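Local coordinates for protein fimbrin (Schizosaccharomyces pombe, PDB 1RT8) that binds actin filaments and crosslinks them, and serves actin structures needed for cell polarity, cytokinesis, mating and spore formation, at residues A[281-286]-A[499-503]; A[290-294]-A[386-390]; A[413-417]-A[507-511]; A[444-448]-A[476-481]. One frame throughout, in Å; residues are numbered along the deposited sequence.

Interaction 1: residues A[281-286]-A[499-503]; sequences AEGERE and RPRLV
R499 lays its long side chain (chi1 m, chi2 and chi3 t) across the start of helix 282-296, one guanidinium face over R285 CG, which lies 3.5 Å from R499 NH1. R499 itself is the N-cap of helix 500-511; its carbonyl accepts the amide of V503. The helical turn 282-286 faces this N-terminus with CA atoms 6.7 Å apart at E282 and R499 and 7.1 Å at E286 and L502. E282 (chi1 t) brings OE2 to 3.1 Å from R499 CB and 3.4 Å from P500 CD. E286 (m, t) pairs with the extended R501 in a salt bridge, OE1 to NH1 at 3.3 Å, its hydrogen bond weak. L502 CD1 fills in against R285 CB at 4.1 Å. This is an interface between the third and fourth calponin-homology domains. R285 NE and R499 NH1 come within 4.3 Å; D494 forms salt bridges to both arginines and E493 to R499, which probably offsets their like charges. The junction is thus mixed: one modest salt bridge, apolar packing by L502 and the arginines' aliphatic parts, and E282 OE2 buried without a partner.

Interaction 2: residues A[290-294]-A[386-390]; sequences FTLWL and VWQMM
Two methionines from one helix work against two aromatic rings of the other, and M390 serves both. Its CE sits over the face of W293, 3.9 Å from the centroid of the five-membered ring in a CH-pi contact and 3.5 Å from W293 CG, while its SD lies 5.0 Å from the centroid of the F290 ring, an oblique Met-aromatic contact. M390 is extended (t, t, then m). M389 (t, t) meets the edge of the same indole, its CG 3.7 Å from W293 CH2. Both segments are regular helix, and their axes cross at 53°, coming no closer than 11.2 Å, a separation wide enough to hold the large side chains; the closest CA pair is F290 and V386, at 7.2 Å. In the CH fold these are the first and last long helices of the domain, helix 282-296 and helix 379-397 of CH3, and their meeting builds part of its hydrophobic core. V386 (chi1 t) fills the space between three residues, CG1 lying 3.8 Å from F290 CD1, 4.1 Å from W293 CZ3 and 4.1 Å from L294 CD1. F290 takes chi1 m and W293 chi1 t. At the tip of its ring, F290 CZ reaches W387 CE3 at 3.9 Å, and that tryptophan also receives a cation-pi contact from R501 of CH4. F306 covers F290 and V386, whereas A319 of helix 314-323 packs on L294 and M389.

Interaction 3: residues A[413-417]-A[507-511]; sequences MVAWA and IGSLM
Both segments are helical, 413-417 in the middle of helix 410-421 and 507-511 near the C-terminal end of the chain. Their axes cross at 66° and approach to 10.6 Å, with CA atoms 7.4 Å apart at M413 and G508, 7.1 Å at A417 and I507, and 8.3 Å at W416 and M511. The centre of the contact is W416 (chi1 t, chi2 86°), whose six-membered ring lies under M511. M511 CG stands 3.4 Å from that centroid, almost on the ring normal, in a close CH-pi contact, and 3.3 Å from W416 CE3; M511 SD, 4.5 Å from the same centroid, adds an oblique Met-aromatic contact. M511 and M413 share one rotamer (m, t, p). M413 CE comes to 3.5 Å from G508 CA, a fit so close that a beta carbon at G508 would be crowded, and M413 CG lies 3.9 Å from M511 SD. I507 CG2 packs 4.1 Å from W416 CE3 and 4.2 Å from A417 CB. This pairing of the first and last long helices of CH4 corresponds to the first-to-last helix crossing of CH3, at a somewhat steeper angle (66° against 53° for the short segments). Around it, F433 lies against M413 and I507, R391 and I394 of helix 379-397 bring CH3 up to M413, and helix 442-451 packs against it, with I451 on W416, F443 on A417, and V447 and L448 on L510.

Interaction 4: residues A[444-448]-A[476-481]; sequences VLDVL and LAISIA
V444 (chi1 m) opens the contact by placing CG2 3.6 Å from A477 CB. Next, L445 (m, t) turns its end inward, so that CD2 rests 3.6 Å from both CA and CB of A477, 4.0 Å from L476 CD2 and 4.3 Å from I480 CD1. The small A477 lets the helices close up here: the CA atoms of L445 and A477 are 5.4 Å apart, and the axes of the two helical segments, running in roughly the same direction at 25°, approach to 9.5 Å. Helix 442-451 and helix 467-483 are core helices of the CH4 domain, and this face is entirely apolar. D446 points elsewhere and hydrogen-bonds to Y458 and to the backbone of K426 and G427. One turn on from V444, L448 (m, t) reaches along the partner from A477 to A481, CD1 lying 3.3 Å from A477 O and 3.6 Å from A477 CB, and CD2 4.1 Å from I480 CG2 and 4.0 Å from A481 CA. L510 of helix 500-511 packs on both L448 and A481.

Overall arrangement
All four contacts belong to the second actin-binding region. Interactions 2 and 3 are the equivalent first-to-last helix crossings of CH3 and CH4, their centres about 18 Å apart, and interaction 1 joins the two domains. It shares helix 282-296 with interaction 2, whose centre is about 12 Å away, and the two touch where R501 O lies 3.5 Å from W387 CH2. Helix 500-511 then runs from interaction 1 into interaction 3, about 17 Å between centres. Interaction 4 lies about 12 Å from interaction 3, centre to centre, and continues the CH4 core: L510 CD2 meets A481 CB at 3.5 Å, and A417 O meets V447 CG2 at 3.6 Å.

Interaction 1: residues A[281-286]-A[499-503]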
# COMPACT_ATOMS: atom_id res chain seq x y z
N ALA A 281 8.47 -18.02 -6.17
CA ALA A 281 7.33 -17.39 -6.84
C ALA A 281 6.11 -17.35 -5.92
O ALA A 281 5.65 -16.27 -5.54
CB ALA A 281 6.99 -18.15 -8.12
N GLU A 282 5.57 -18.52 -5.58
CA GLU A 282 4.42 -18.58 -4.69
C GLU A 282 4.84 -18.14 -3.29
O GLU A 282 4.10 -17.44 -2.60
CB GLU A 282 3.84 -20.00 -4.63
CG GLU A 282 2.84 -20.19 -3.51
CD GLU A 282 1.85 -21.31 -3.77
OE1 GLU A 282 2.28 -22.45 -4.05
OE2 GLU A 282 0.63 -21.04 -3.69
N GLY A 283 6.05 -18.53 -2.90
CA GLY A 283 6.56 -18.16 -1.60
C GLY A 283 6.69 -16.65 -1.45
O GLY A 283 6.35 -16.10 -0.40
N GLU A 284 7.18 -15.99 -2.49
CA GLU A 284 7.34 -14.54 -2.45
C GLU A 284 5.99 -13.84 -2.36
O GLU A 284 5.84 -12.86 -1.63
CB GLU A 284 8.09 -14.02 -3.69
CG GLU A 284 9.60 -14.30 -3.70
CD GLU A 284 10.30 -13.84 -2.44
OE1 GLU A 284 10.08 -12.69 -2.01
OE2 GLU A 284 11.09 -14.62 -1.87
N ARG A 285 5.01 -14.34 -3.11
CA ARG A 285 3.68 -13.74 -3.10
C ARG A 285 3.03 -13.84 -1.72
O ARG A 285 2.47 -12.87 -1.22
CB ARG A 285 2.79 -14.38 -4.16
CG ARG A 285 3.11 -13.93 -5.59
CD ARG A 285 2.99 -12.42 -5.70
NE ARG A 285 1.66 -11.96 -5.30
CZ ARG A 285 1.42 -10.79 -4.70
NH1 ARG A 285 2.43 -9.97 -4.45
NH2 ARG A 285 0.19 -10.46 -4.34
N GLU A 286 3.11 -15.02 -1.11
CA GLU A 286 2.53 -15.21 0.21
C GLU A 286 3.19 -14.22 1.16
O GLU A 286 2.51 -13.58 1.96
CB GLU A 286 2.75 -16.64 0.72
CG GLU A 286 2.06 -17.72 -0.11
CD GLU A 286 2.15 -19.11 0.52
OE1 GLU A 286 3.15 -19.40 1.20
OE2 GLU A 286 1.22 -19.91 0.33
N ARG A 499 -2.89 -19.92 -6.21
CA ARG A 499 -2.06 -20.12 -5.03
C ARG A 499 -3.09 -20.38 -3.93
O ARG A 499 -3.72 -19.47 -3.43
CB ARG A 499 -1.23 -18.86 -4.80
CG ARG A 499 -0.26 -18.63 -5.97
CD ARG A 499 0.46 -17.28 -6.00
NE ARG A 499 1.50 -17.29 -7.03
CZ ARG A 499 1.69 -16.33 -7.93
NH1 ARG A 499 0.91 -15.25 -7.93
NH2 ARG A 499 2.65 -16.46 -8.84
N PRO A 500 -3.28 -21.67 -3.57
CA PRO A 500 -4.22 -22.15 -2.56
C PRO A 500 -4.49 -21.33 -1.31
O PRO A 500 -5.64 -21.04 -1.01
CB PRO A 500 -3.72 -23.57 -2.26
CG PRO A 500 -2.28 -23.52 -2.66
CD PRO A 500 -2.32 -22.73 -3.92
N ARG A 501 -3.45 -20.97 -0.57
CA ARG A 501 -3.66 -20.18 0.64
C ARG A 501 -4.20 -18.79 0.32
O ARG A 501 -4.99 -18.23 1.09
CB ARG A 501 -2.36 -20.03 1.42
CG ARG A 501 -1.80 -21.33 1.94
CD ARG A 501 -0.47 -21.07 2.60
NE ARG A 501 0.02 -22.24 3.28
CZ ARG A 501 1.25 -22.36 3.76
NH1 ARG A 501 2.11 -21.36 3.63
NH2 ARG A 501 1.61 -23.46 4.40
N LEU A 502 -3.76 -18.24 -0.80
CA LEU A 502 -4.21 -16.90 -1.16
C LEU A 502 -5.63 -16.96 -1.68
O LEU A 502 -6.40 -16.02 -1.47
CB LEU A 502 -3.24 -16.29 -2.18
CG LEU A 502 -1.78 -16.29 -1.69
CD1 LEU A 502 -0.88 -15.50 -2.65
CD2 LEU A 502 -1.70 -15.68 -0.30
N VAL A 503 -6.00 -18.05 -2.33
CA VAL A 503 -7.37 -18.19 -2.82
C VAL A 503 -8.28 -18.30 -1.60
O VAL A 503 -9.35 -17.70 -1.55
CB VAL A 503 -7.56 -19.45 -3.70
CG1 VAL A 503 -9.06 -19.71 -3.90
CG2 VAL A 503 -6.87 -19.25 -5.06

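Interaction 2: residues A[290-294]-A[386-390]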
# COMPACT_ATOMS: atom_id res chain seq x y z
N PHE A 290 1.14 -11.61 3.28
CA PHE A 290 1.20 -11.69 4.74
C PHE A 290 1.76 -10.39 5.30
O PHE A 290 1.34 -9.94 6.38
CB PHE A 290 2.08 -12.87 5.19
CG PHE A 290 1.51 -14.23 4.86
CD1 PHE A 290 2.26 -15.38 5.07
CD2 PHE A 290 0.22 -14.36 4.35
CE1 PHE A 290 1.75 -16.64 4.78
CE2 PHE A 290 -0.31 -15.63 4.05
CZ PHE A 290 0.46 -16.77 4.27
N THR A 291 2.70 -9.78 4.58
CA THR A 291 3.31 -8.52 5.00
C THR A 291 2.23 -7.45 5.05
O THR A 291 2.15 -6.69 6.01
CB THR A 291 4.42 -8.06 4.03
OG1 THR A 291 5.57 -8.89 4.19
CG2 THR A 291 4.82 -6.60 4.32
N LEU A 292 1.41 -7.38 4.01
CA LEU A 292 0.34 -6.40 3.97
C LEU A 292 -0.62 -6.67 5.12
O LEU A 292 -1.03 -5.76 5.83
CB LEU A 292 -0.42 -6.48 2.64
CG LEU A 292 0.30 -5.99 1.38
CD1 LEU A 292 -0.43 -6.50 0.14
CD2 LEU A 292 0.36 -4.46 1.37
N TRP A 293 -0.97 -7.94 5.32
CA TRP A 293 -1.89 -8.30 6.39
C TRP A 293 -1.36 -7.90 7.77
O TRP A 293 -2.01 -7.16 8.51
CB TRP A 293 -2.19 -9.80 6.36
CG TRP A 293 -3.09 -10.22 7.48
CD1 TRP A 293 -4.38 -9.83 7.68
CD2 TRP A 293 -2.76 -11.08 8.58
NE1 TRP A 293 -4.87 -10.38 8.84
CE2 TRP A 293 -3.90 -11.15 9.41
CE3 TRP A 293 -1.61 -11.78 8.94
CZ2 TRP A 293 -3.92 -11.91 10.58
CZ3 TRP A 293 -1.63 -12.54 10.11
CH2 TRP A 293 -2.78 -12.60 10.92
N LEU A 294 -0.19 -8.40 8.14
CA LEU A 294 0.38 -8.06 9.44
C LEU A 294 0.51 -6.54 9.61
O LEU A 294 0.21 -6.02 10.68
CB LEU A 294 1.75 -8.73 9.61
CG LEU A 294 1.72 -10.24 9.88
CD1 LEU A 294 3.12 -10.83 9.71
CD2 LEU A 294 1.19 -10.50 11.29
N VAL A 386 2.86 -17.80 10.14
CA VAL A 386 2.00 -16.65 9.89
C VAL A 386 0.69 -17.13 9.27
O VAL A 386 -0.38 -16.64 9.63
CB VAL A 386 2.67 -15.59 8.99
CG1 VAL A 386 1.69 -14.48 8.67
CG2 VAL A 386 3.90 -15.02 9.69
N TRP A 387 0.77 -18.09 8.35
CA TRP A 387 -0.44 -18.61 7.72
C TRP A 387 -1.40 -19.14 8.77
O TRP A 387 -2.59 -18.86 8.72
CB TRP A 387 -0.11 -19.73 6.73
CG TRP A 387 -1.34 -20.46 6.27
CD1 TRP A 387 -1.60 -21.79 6.42
CD2 TRP A 387 -2.48 -19.90 5.61
NE1 TRP A 387 -2.84 -22.10 5.90
CE2 TRP A 387 -3.40 -20.95 5.39
CE3 TRP A 387 -2.82 -18.61 5.18
CZ2 TRP A 387 -4.64 -20.75 4.76
CZ3 TRP A 387 -4.05 -18.41 4.55
CH2 TRP A 387 -4.94 -19.48 4.35
N GLN A 388 -0.89 -19.92 9.73
CA GLN A 388 -1.76 -20.45 10.77
C GLN A 388 -2.45 -19.31 11.51
O GLN A 388 -3.62 -19.42 11.89
CB GLN A 388 -0.97 -21.30 11.76
CG GLN A 388 -0.54 -22.62 11.19
CD GLN A 388 -1.72 -23.52 10.91
OE1 GLN A 388 -1.77 -24.19 9.87
NE2 GLN A 388 -2.68 -23.56 11.84
N MET A 389 -1.72 -18.22 11.73
CA MET A 389 -2.29 -17.06 12.41
C MET A 389 -3.41 -16.46 11.55
O MET A 389 -4.49 -16.16 12.05
CB MET A 389 -1.21 -16.01 12.68
CG MET A 389 -1.66 -14.90 13.61
SD MET A 389 -0.44 -13.57 13.79
CE MET A 389 0.42 -14.06 15.27
N MET A 390 -3.14 -16.28 10.27
CA MET A 390 -4.15 -15.72 9.37
C MET A 390 -5.34 -16.67 9.26
O MET A 390 -6.49 -16.24 9.31
CB MET A 390 -3.57 -15.50 7.96
CG MET A 390 -4.63 -15.19 6.90
SD MET A 390 -3.95 -14.78 5.25
CE MET A 390 -3.45 -13.10 5.50

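Interaction 3: residues A[413-417]-A[507-511]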
# COMPACT_ATOMS: atom_id res chain seq x y z
N MET A 413 -15.45 -24.17 3.57
CA MET A 413 -15.32 -22.94 2.78
C MET A 413 -15.53 -23.21 1.28
O MET A 413 -16.21 -22.45 0.59
CB MET A 413 -13.96 -22.29 3.02
CG MET A 413 -13.79 -21.77 4.44
SD MET A 413 -12.17 -21.03 4.75
CE MET A 413 -12.35 -19.45 3.98
N VAL A 414 -14.94 -24.30 0.79
CA VAL A 414 -15.09 -24.69 -0.62
C VAL A 414 -16.57 -24.94 -0.92
O VAL A 414 -17.07 -24.54 -1.96
CB VAL A 414 -14.28 -25.98 -0.95
CG1 VAL A 414 -14.54 -26.40 -2.40
CG2 VAL A 414 -12.78 -25.75 -0.73
N ALA A 415 -17.26 -25.60 0.01
CA ALA A 415 -18.68 -25.90 -0.13
C ALA A 415 -19.52 -24.61 -0.15
O ALA A 415 -20.49 -24.51 -0.91
CB ALA A 415 -19.15 -26.81 1.01
N TRP A 416 -19.14 -23.64 0.68
CA TRP A 416 -19.84 -22.36 0.73
C TRP A 416 -19.63 -21.64 -0.60
O TRP A 416 -20.56 -21.10 -1.18
CB TRP A 416 -19.29 -21.47 1.84
CG TRP A 416 -19.96 -20.12 1.89
CD1 TRP A 416 -21.12 -19.80 2.54
CD2 TRP A 416 -19.51 -18.91 1.27
NE1 TRP A 416 -21.41 -18.48 2.37
CE2 TRP A 416 -20.44 -17.90 1.60
CE3 TRP A 416 -18.40 -18.58 0.47
CZ2 TRP A 416 -20.30 -16.58 1.16
CZ3 TRP A 416 -18.27 -17.26 0.03
CH2 TRP A 416 -19.21 -16.28 0.38
N ALA A 417 -18.38 -21.63 -1.06
CA ALA A 417 -18.04 -20.97 -2.31
C ALA A 417 -18.78 -21.59 -3.49
O ALA A 417 -19.25 -20.87 -4.38
CB ALA A 417 -16.53 -21.01 -2.54
N ILE A 507 -11.61 -15.98 -0.48
CA ILE A 507 -12.93 -16.53 -0.20
C ILE A 507 -13.35 -16.20 1.23
O ILE A 507 -14.50 -15.83 1.49
CB ILE A 507 -12.94 -18.06 -0.40
CG1 ILE A 507 -12.69 -18.38 -1.87
CG2 ILE A 507 -14.28 -18.64 0.03
CD1 ILE A 507 -13.69 -17.75 -2.83
N GLY A 508 -12.41 -16.32 2.16
CA GLY A 508 -12.74 -16.01 3.54
C GLY A 508 -13.16 -14.56 3.70
O GLY A 508 -14.02 -14.24 4.53
N SER A 509 -12.56 -13.67 2.92
CA SER A 509 -12.90 -12.26 3.02
C SER A 509 -14.33 -12.06 2.51
O SER A 509 -15.04 -11.19 3.00
CB SER A 509 -11.93 -11.41 2.20
OG SER A 509 -12.28 -11.40 0.82
N LEU A 510 -14.75 -12.87 1.54
CA LEU A 510 -16.10 -12.75 0.98
C LEU A 510 -17.15 -13.27 1.95
O LEU A 510 -18.26 -12.74 2.03
CB LEU A 510 -16.22 -13.53 -0.34
CG LEU A 510 -15.32 -13.07 -1.50
CD1 LEU A 510 -15.87 -13.64 -2.79
CD2 LEU A 510 -15.28 -11.56 -1.57
N MET A 511 -16.81 -14.33 2.67
CA MET A 511 -17.73 -14.90 3.63
C MET A 511 -18.04 -13.91 4.74
O MET A 511 -19.04 -14.05 5.45
CB MET A 511 -17.13 -16.18 4.22
CG MET A 511 -17.03 -17.33 3.21
SD MET A 511 -16.31 -18.85 3.87
CE MET A 511 -17.67 -19.40 4.96

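Interaction 4: residues A[444-448]-A[476-481]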
# COMPACT_ATOMS: atom_id res chain seq x y z
N VAL A 444 -14.46 -17.20 -9.24
CA VAL A 444 -14.57 -16.14 -8.25
C VAL A 444 -15.63 -15.11 -8.61
O VAL A 444 -16.31 -14.57 -7.74
CB VAL A 444 -13.20 -15.43 -7.98
CG1 VAL A 444 -12.23 -16.44 -7.35
CG2 VAL A 444 -12.62 -14.84 -9.28
N LEU A 445 -15.81 -14.84 -9.90
CA LEU A 445 -16.84 -13.91 -10.33
C LEU A 445 -18.23 -14.55 -10.08
O LEU A 445 -19.18 -13.85 -9.71
CB LEU A 445 -16.65 -13.54 -11.81
CG LEU A 445 -15.43 -12.65 -12.08
CD1 LEU A 445 -15.16 -12.57 -13.57
CD2 LEU A 445 -15.68 -11.26 -11.51
N ASP A 446 -18.34 -15.87 -10.25
CA ASP A 446 -19.60 -16.57 -9.98
C ASP A 446 -19.94 -16.53 -8.49
O ASP A 446 -21.11 -16.41 -8.11
CB ASP A 446 -19.53 -18.04 -10.41
CG ASP A 446 -19.64 -18.22 -11.91
OD1 ASP A 446 -20.06 -17.27 -12.60
OD2 ASP A 446 -19.31 -19.32 -12.39
N VAL A 447 -18.92 -16.65 -7.64
CA VAL A 447 -19.14 -16.61 -6.20
C VAL A 447 -19.73 -15.23 -5.86
O VAL A 447 -20.72 -15.13 -5.14
CB VAL A 447 -17.83 -16.77 -5.42
CG1 VAL A 447 -18.08 -16.59 -3.93
CG2 VAL A 447 -17.23 -18.14 -5.69
N LEU A 448 -19.12 -14.19 -6.41
CA LEU A 448 -19.57 -12.82 -6.17
C LEU A 448 -20.97 -12.61 -6.71
O LEU A 448 -21.77 -11.85 -6.14
CB LEU A 448 -18.59 -11.84 -6.82
CG LEU A 448 -17.21 -11.73 -6.14
CD1 LEU A 448 -16.16 -11.18 -7.08
CD2 LEU A 448 -17.35 -10.85 -4.93
N LEU A 476 -11.36 -7.74 -11.85
CA LEU A 476 -12.75 -7.30 -11.76
C LEU A 476 -13.34 -7.87 -10.47
O LEU A 476 -14.04 -7.18 -9.74
CB LEU A 476 -13.56 -7.80 -12.96
CG LEU A 476 -15.06 -7.53 -12.91
CD1 LEU A 476 -15.32 -6.03 -12.94
CD2 LEU A 476 -15.75 -8.22 -14.10
N ALA A 477 -13.06 -9.15 -10.20
CA ALA A 477 -13.57 -9.81 -9.00
C ALA A 477 -13.08 -9.10 -7.74
O ALA A 477 -13.86 -8.84 -6.82
CB ALA A 477 -13.13 -11.28 -8.99
N ILE A 478 -11.78 -8.78 -7.69
CA ILE A 478 -11.23 -8.10 -6.52
C ILE A 478 -11.87 -6.73 -6.29
O ILE A 478 -12.18 -6.38 -5.15
CB ILE A 478 -9.69 -7.93 -6.65
CG1 ILE A 478 -9.02 -9.30 -6.50
CG2 ILE A 478 -9.18 -6.95 -5.59
CD1 ILE A 478 -7.53 -9.30 -6.75
N SER A 479 -12.06 -5.96 -7.36
CA SER A 479 -12.68 -4.64 -7.22
C SER A 479 -14.15 -4.76 -6.81
O SER A 479 -14.68 -3.91 -6.08
CB SER A 479 -12.58 -3.87 -8.55
OG SER A 479 -11.22 -3.55 -8.87
N ILE A 480 -14.83 -5.81 -7.27
CA ILE A 480 -16.23 -6.00 -6.91
C ILE A 480 -16.31 -6.37 -5.42
O ILE A 480 -17.19 -5.91 -4.69
CB ILE A 480 -16.89 -7.12 -7.74
CG1 ILE A 480 -17.07 -6.66 -9.20
CG2 ILE A 480 -18.24 -7.50 -7.13
CD1 ILE A 480 -17.70 -7.72 -10.12
N ALA A 481 -15.38 -7.20 -4.98
CA ALA A 481 -15.35 -7.63 -3.59
C ALA A 481 -15.09 -6.41 -2.71
O ALA A 481 -15.68 -6.25 -1.64
CB ALA A 481 -14.25 -8.70 -3.39